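Local coordinates for protein ATP-dependent helicase FUN30 (Saccharomyces cerevisiae S288c, PDB 5GN1) that uses ATP hydrolysis to remodel nucleosomes, promotes DNA end resection at double-strand breaks and is required for heterochromatin organization, represented here by the C-terminal part of its ATPase domain, at residues E203-S209 with A273-F279; F229-D233 with L244-F248. Residue numbers count along the deposited sequence, not the author numbering.

Interaction 1: residues E203-S209 with A273-F279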
loop_
_atom_site.group_PDB
_atom_site.type_symbol
_atom_site.label_atom_id
_atom_site.label_comp_id
_atom_site.label_asym_id
_atom_site.label_seq_id
_atom_site.Cartn_x
_atom_site.Cartn_y
_atom_site.Cartn_z
ATOM N N GLU A 203 -3.488 -24.188 3.113
ATOM C CA GLU A 203 -4.689 -23.413 3.368
ATOM C C GLU A 203 -4.756 -22.204 2.432
ATOM O O GLU A 203 -3.821 -21.916 1.682
ATOM C CB GLU A 203 -4.741 -22.984 4.848
ATOM C CG GLU A 203 -5.059 -24.153 5.818
ATOM C CD GLU A 203 -4.917 -23.785 7.304
ATOM O OE1 GLU A 203 -4.366 -22.701 7.612
ATOM O OE2 GLU A 203 -5.375 -24.574 8.170
ATOM N N LYS A 204 -5.891 -21.510 2.475
ATOM C CA LYS A 204 -6.129 -20.296 1.717
ATOM C C LYS A 204 -6.031 -19.081 2.635
ATOM O O LYS A 204 -6.090 -19.197 3.863
ATOM C CB LYS A 204 -7.493 -20.349 1.040
ATOM C CG LYS A 204 -7.634 -21.512 0.064
ATOM C CD LYS A 204 -8.654 -21.168 -0.996
ATOM C CE LYS A 204 -8.737 -22.254 -2.063
ATOM N NZ LYS A 204 -9.376 -21.754 -3.320
ATOM N N VAL A 205 -5.885 -17.905 2.028
ATOM C CA VAL A 205 -5.615 -16.692 2.792
ATOM C C VAL A 205 -6.234 -15.494 2.077
ATOM O O VAL A 205 -6.231 -15.419 0.844
ATOM C CB VAL A 205 -4.093 -16.501 3.022
ATOM C CG1 VAL A 205 -3.321 -16.402 1.692
ATOM C CG2 VAL A 205 -3.825 -15.285 3.922
ATOM N N LEU A 206 -6.773 -14.560 2.869
ATOM C CA LEU A 206 -7.181 -13.236 2.395
ATOM C C LEU A 206 -6.113 -12.214 2.765
ATOM O O LEU A 206 -5.649 -12.190 3.907
ATOM C CB LEU A 206 -8.508 -12.803 3.016
ATOM C CG LEU A 206 -9.625 -13.848 3.039
ATOM C CD1 LEU A 206 -10.873 -13.277 3.710
ATOM C CD2 LEU A 206 -9.895 -14.318 1.615
ATOM N N ILE A 207 -5.729 -11.370 1.809
ATOM C CA ILE A 207 -4.793 -10.271 2.066
ATOM C C ILE A 207 -5.536 -8.954 1.855
ATOM O O ILE A 207 -6.097 -8.724 0.777
ATOM C CB ILE A 207 -3.548 -10.345 1.172
ATOM C CG1 ILE A 207 -2.930 -11.740 1.251
ATOM C CG2 ILE A 207 -2.516 -9.283 1.619
ATOM C CD1 ILE A 207 -1.707 -11.933 0.368
ATOM N N PHE A 208 -5.545 -8.097 2.881
ATOM C CA PHE A 208 -6.232 -6.808 2.838
ATOM C C PHE A 208 -5.236 -5.653 2.858
ATOM O O PHE A 208 -4.253 -5.689 3.605
ATOM C CB PHE A 208 -7.171 -6.645 4.037
ATOM C CG PHE A 208 -8.377 -7.505 3.977
ATOM C CD1 PHE A 208 -9.487 -7.102 3.263
ATOM C CD2 PHE A 208 -8.412 -8.719 4.655
ATOM C CE1 PHE A 208 -10.622 -7.907 3.206
ATOM C CE2 PHE A 208 -9.539 -9.522 4.615
ATOM C CZ PHE A 208 -10.645 -9.118 3.892
ATOM N N SER A 209 -5.517 -4.604 2.073
ATOM C CA SER A 209 -4.745 -3.370 2.141
ATOM C C SER A 209 -5.661 -2.168 1.978
ATOM O O SER A 209 -6.650 -2.215 1.242
ATOM C CB SER A 209 -3.645 -3.296 1.063
ATOM O OG SER A 209 -2.946 -2.062 1.166
ATOM N N ALA A 273 -11.447 -19.502 3.168
ATOM C CA ALA A 273 -10.136 -19.177 3.715
ATOM C C ALA A 273 -10.232 -19.133 5.237
ATOM O O ALA A 273 -11.245 -18.690 5.776
ATOM C CB ALA A 273 -9.652 -17.817 3.193
ATOM N N ASN A 274 -9.185 -19.590 5.938
ATOM C CA ASN A 274 -9.140 -19.437 7.393
ATOM C C ASN A 274 -7.900 -18.677 7.850
ATOM O O ASN A 274 -7.526 -18.762 9.026
ATOM C CB ASN A 274 -9.252 -20.790 8.118
ATOM C CG ASN A 274 -8.051 -21.694 7.899
ATOM O OD1 ASN A 274 -7.618 -21.919 6.772
ATOM N ND2 ASN A 274 -7.520 -22.248 8.992
ATOM N N ASN A 275 -7.269 -17.919 6.944
ATOM C CA ASN A 275 -6.152 -17.048 7.274
ATOM C C ASN A 275 -6.407 -15.668 6.696
ATOM O O ASN A 275 -6.972 -15.534 5.608
ATOM C CB ASN A 275 -4.829 -17.586 6.746
ATOM C CG ASN A 275 -4.514 -18.953 7.304
ATOM O OD1 ASN A 275 -3.895 -19.076 8.364
ATOM N ND2 ASN A 275 -4.942 -19.987 6.598
ATOM N N VAL A 276 -5.990 -14.646 7.438
ATOM C CA VAL A 276 -6.174 -13.261 7.038
ATOM C C VAL A 276 -4.875 -12.524 7.331
ATOM O O VAL A 276 -4.340 -12.626 8.438
ATOM C CB VAL A 276 -7.362 -12.600 7.773
ATOM C CG1 VAL A 276 -7.411 -11.106 7.424
ATOM C CG2 VAL A 276 -8.683 -13.273 7.388
ATOM N N ILE A 277 -4.352 -11.814 6.333
ATOM C CA ILE A 277 -3.172 -10.983 6.486
ATOM C C ILE A 277 -3.600 -9.546 6.265
ATOM O O ILE A 277 -4.136 -9.211 5.200
ATOM C CB ILE A 277 -2.058 -11.379 5.510
ATOM C CG1 ILE A 277 -1.662 -12.841 5.732
ATOM C CG2 ILE A 277 -0.858 -10.459 5.682
ATOM C CD1 ILE A 277 -0.604 -13.308 4.787
ATOM N N ILE A 278 -3.389 -8.710 7.279
ATOM C CA ILE A 278 -3.653 -7.277 7.192
ATOM C C ILE A 278 -2.328 -6.659 6.773
ATOM O O ILE A 278 -1.394 -6.578 7.577
ATOM C CB ILE A 278 -4.149 -6.709 8.525
ATOM C CG1 ILE A 278 -5.365 -7.483 9.023
ATOM C CG2 ILE A 278 -4.507 -5.228 8.387
ATOM C CD1 ILE A 278 -6.561 -7.316 8.153
ATOM N N PHE A 279 -2.210 -6.288 5.491
ATOM C CA PHE A 279 -0.910 -5.822 5.019
ATOM C C PHE A 279 -0.556 -4.485 5.652
ATOM O O PHE A 279 0.623 -4.211 5.911
ATOM C CB PHE A 279 -0.898 -5.731 3.499
ATOM C CG PHE A 279 0.478 -5.575 2.906
ATOM C CD1 PHE A 279 1.269 -6.689 2.646
ATOM C CD2 PHE A 279 0.976 -4.315 2.590
ATOM C CE1 PHE A 279 2.539 -6.549 2.100
ATOM C CE2 PHE A 279 2.239 -4.168 2.025
ATOM C CZ PHE A 279 3.020 -5.288 1.780
HETATM O O HOH W 1 -3.896 -21.456 9.890
HETATM O O HOH W 2 -8.126 -22.178 4.216
#
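Ile277 sits at the hub of this contact between two parallel strands, giving up 68 Å² to 203-209. Its N donates to Leu206 O (2.8 Å) and its O accepts from Phe208 N (2.9 Å), so its backbone bonds to the residues flanking its register partner, Ile207. The ladder continues with Leu206 N to Asn275 O (2.9 Å) and Phe279 N to Phe208 O (2.8 Å). Strands 205-209 and 275-278 are the two central members of the six-stranded parallel sheet of the second RecA-like lobe of this SNF2-family ATPase. Ile277 CG1 meets Val205 CG2 at 3.7 Å on the face covered by helix 185-200. Phe208, with 67 Å² covered, lies on the other face, where its CD2 is 3.8 Å from Val276 CG1, at the ring edge. Asn275 extends the pairing beyond the ladder: its ND2 donates to Glu203 OE1 (3.0 Å) and to Lys204 O (3.1 Å), while water 1 lies within hydrogen-bonding reach of Glu203 OE1 (2.6 Å) and Asn275 OD1 (2.8 Å).

Interaction 2: residues F229-D233 with L244-F248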
loop_
_atom_site.group_PDB
_atom_site.type_symbol
_atom_site.label_atom_id
_atom_site.label_comp_id
_atom_site.label_asym_id
_atom_site.label_seq_id
_atom_site.Cartn_x
_atom_site.Cartn_y
_atom_site.Cartn_z
ATOM N N PHE A 229 -3.913 -16.022 -7.640
ATOM C CA PHE A 229 -4.665 -15.125 -6.777
ATOM C C PHE A 229 -5.852 -14.564 -7.547
ATOM O O PHE A 229 -5.896 -14.603 -8.778
ATOM C CB PHE A 229 -3.776 -13.980 -6.251
ATOM C CG PHE A 229 -3.340 -13.019 -7.329
ATOM C CD1 PHE A 229 -2.197 -13.272 -8.079
ATOM C CD2 PHE A 229 -4.093 -11.886 -7.610
ATOM C CE1 PHE A 229 -1.815 -12.419 -9.095
ATOM C CE2 PHE A 229 -3.716 -11.013 -8.620
ATOM C CZ PHE A 229 -2.582 -11.283 -9.371
ATOM N N LEU A 230 -6.825 -14.046 -6.800
ATOM C CA LEU A 230 -7.906 -13.224 -7.322
ATOM C C LEU A 230 -7.914 -11.908 -6.566
ATOM O O LEU A 230 -7.308 -11.784 -5.491
ATOM C CB LEU A 230 -9.271 -13.911 -7.177
ATOM C CG LEU A 230 -9.414 -15.256 -7.893
ATOM C CD1 LEU A 230 -10.496 -16.107 -7.213
ATOM C CD2 LEU A 230 -9.729 -15.052 -9.380
ATOM N N ARG A 231 -8.622 -10.930 -7.123
ATOM C CA ARG A 231 -8.638 -9.593 -6.547
ATOM C C ARG A 231 -10.035 -8.996 -6.598
ATOM O O ARG A 231 -10.754 -9.166 -7.583
ATOM C CB ARG A 231 -7.651 -8.677 -7.284
ATOM C CG ARG A 231 -7.856 -7.188 -7.026
ATOM C CD ARG A 231 -6.699 -6.391 -7.593
ATOM N NE ARG A 231 -6.818 -4.962 -7.317
ATOM C CZ ARG A 231 -5.849 -4.084 -7.566
ATOM N NH1 ARG A 231 -4.706 -4.508 -8.087
ATOM N NH2 ARG A 231 -6.026 -2.795 -7.311
ATOM N N LEU A 232 -10.409 -8.292 -5.528
ATOM C CA LEU A 232 -11.703 -7.628 -5.424
ATOM C C LEU A 232 -11.508 -6.372 -4.593
ATOM O O LEU A 232 -11.114 -6.462 -3.424
ATOM C CB LEU A 232 -12.767 -8.545 -4.781
ATOM C CG LEU A 232 -14.250 -8.118 -4.749
ATOM C CD1 LEU A 232 -15.109 -9.316 -4.401
ATOM C CD2 LEU A 232 -14.549 -6.980 -3.762
ATOM N N ASP A 233 -11.798 -5.210 -5.175
ATOM C CA ASP A 233 -11.627 -3.953 -4.458
ATOM C C ASP A 233 -12.847 -3.074 -4.723
ATOM O O ASP A 233 -13.856 -3.520 -5.275
ATOM C CB ASP A 233 -10.291 -3.290 -4.845
ATOM C CG ASP A 233 -10.131 -3.064 -6.349
ATOM O OD1 ASP A 233 -11.118 -2.742 -7.030
ATOM O OD2 ASP A 233 -9.003 -3.213 -6.863
ATOM N N LEU A 244 -15.832 -13.828 -9.142
ATOM C CA LEU A 244 -14.548 -13.893 -8.452
ATOM C C LEU A 244 -14.646 -14.776 -7.211
ATOM O O LEU A 244 -13.809 -15.651 -6.988
ATOM C CB LEU A 244 -14.076 -12.491 -8.066
ATOM C CG LEU A 244 -13.762 -11.538 -9.221
ATOM C CD1 LEU A 244 -13.626 -10.109 -8.718
ATOM C CD2 LEU A 244 -12.500 -11.975 -9.951
ATOM N N ILE A 245 -15.677 -14.535 -6.408
ATOM C CA ILE A 245 -15.896 -15.300 -5.188
ATOM C C ILE A 245 -16.081 -16.776 -5.498
ATOM O O ILE A 245 -15.427 -17.631 -4.900
ATOM C CB ILE A 245 -17.114 -14.779 -4.407
ATOM C CG1 ILE A 245 -16.842 -13.341 -3.960
ATOM C CG2 ILE A 245 -17.401 -15.670 -3.208
ATOM C CD1 ILE A 245 -18.019 -12.680 -3.279
ATOM N N ASP A 246 -16.974 -17.074 -6.434
ATOM C CA ASP A 246 -17.216 -18.458 -6.802
ATOM C C ASP A 246 -15.923 -19.085 -7.249
ATOM O O ASP A 246 -15.620 -20.216 -6.871
ATOM C CB ASP A 246 -18.218 -18.566 -7.935
ATOM C CG ASP A 246 -19.599 -18.315 -7.490
ATOM O OD1 ASP A 246 -19.863 -18.366 -6.270
ATOM O OD2 ASP A 246 -20.462 -18.062 -8.357
ATOM N N LYS A 247 -15.147 -18.371 -8.059
ATOM C CA LYS A 247 -13.907 -19.000 -8.468
ATOM C C LYS A 247 -13.032 -19.380 -7.276
ATOM O O LYS A 247 -12.370 -20.417 -7.280
ATOM C CB LYS A 247 -13.180 -18.054 -9.376
ATOM C CG LYS A 247 -12.505 -18.635 -10.579
ATOM C CD LYS A 247 -12.292 -17.502 -11.558
ATOM C CE LYS A 247 -11.312 -17.840 -12.668
ATOM N NZ LYS A 247 -11.066 -16.628 -13.499
ATOM N N PHE A 248 -13.039 -18.531 -6.256
ATOM C CA PHE A 248 -12.235 -18.757 -5.061
ATOM C C PHE A 248 -12.677 -20.028 -4.345
ATOM O O PHE A 248 -11.849 -20.804 -3.867
ATOM C CB PHE A 248 -12.330 -17.558 -4.116
ATOM C CG PHE A 248 -11.254 -17.524 -3.069
ATOM C CD1 PHE A 248 -9.922 -17.671 -3.421
ATOM C CD2 PHE A 248 -11.572 -17.344 -1.734
ATOM C CE1 PHE A 248 -8.929 -17.639 -2.462
ATOM C CE2 PHE A 248 -10.583 -17.313 -0.769
ATOM C CZ PHE A 248 -9.259 -17.460 -1.133
#
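Apolar packing carries the contact between strand 229-232 and helix 241-250; no hydrogen bond or salt bridge joins the two segments. The axes of the strand and of helical segment 244-248 are roughly antiparallel (152°) and come within 9.0 Å, a spacing filled by side chains. Leu230 contributes most, 107 Å²: its CD2 meets Leu244 CD2 at 4.2 Å and its CD1 reaches Phe248 CB at 3.9 Å, and CD1 also lies 3.4 Å from Leu244 O, against the helix backbone. Leu232, also pointing toward the helix, has its CB 4.3 Å from Leu244 CD1 and its CD1 4.4 Å from Ile245 CG1. Leu244 thus packs against both strand leucines, and its CD1 also approaches the backbone at Arg231 O (3.2 Å). Polar chemistry does not cross the contact: Arg231, whose CA-to-CB bond points away from the helix, forms a salt bridge from NE to Asp233 OD2 (2.8 Å), and its NH1 forms salt bridges with Glu219 and Asp216 of helix 212-224. Strand 229-232, at one edge of the sheet, and helix 241-250 begin a beta-alpha-beta unit completed by strand 256-260, which pairs with the edge strand, while helix 212-224 packs on the other face.

How the interactions relate
Both contacts involve the same parallel sheet, but one pairs strands within it and the other packs a helix on it. Interaction 1 is a buried strand-to-strand pairing at the sheet centre, covering 670 Å² and relying on backbone hydrogen bonds with apolar side chains on both faces. Interaction 2, partly buried at the sheet edge, covers 311 Å² through side-chain packing of a helix on one face. Strand 256-260 lies between 205-209 and 229-232, and the contacts are about 12 Å apart, centre to centre. They meet at Phe248, whose CE2 packs on Leu206 CD2 (3.9 Å) and whose O probably accepts a hydrogen bond from Lys204 NZ (2.7 Å), a lysine also in cation-pi contact with the ring.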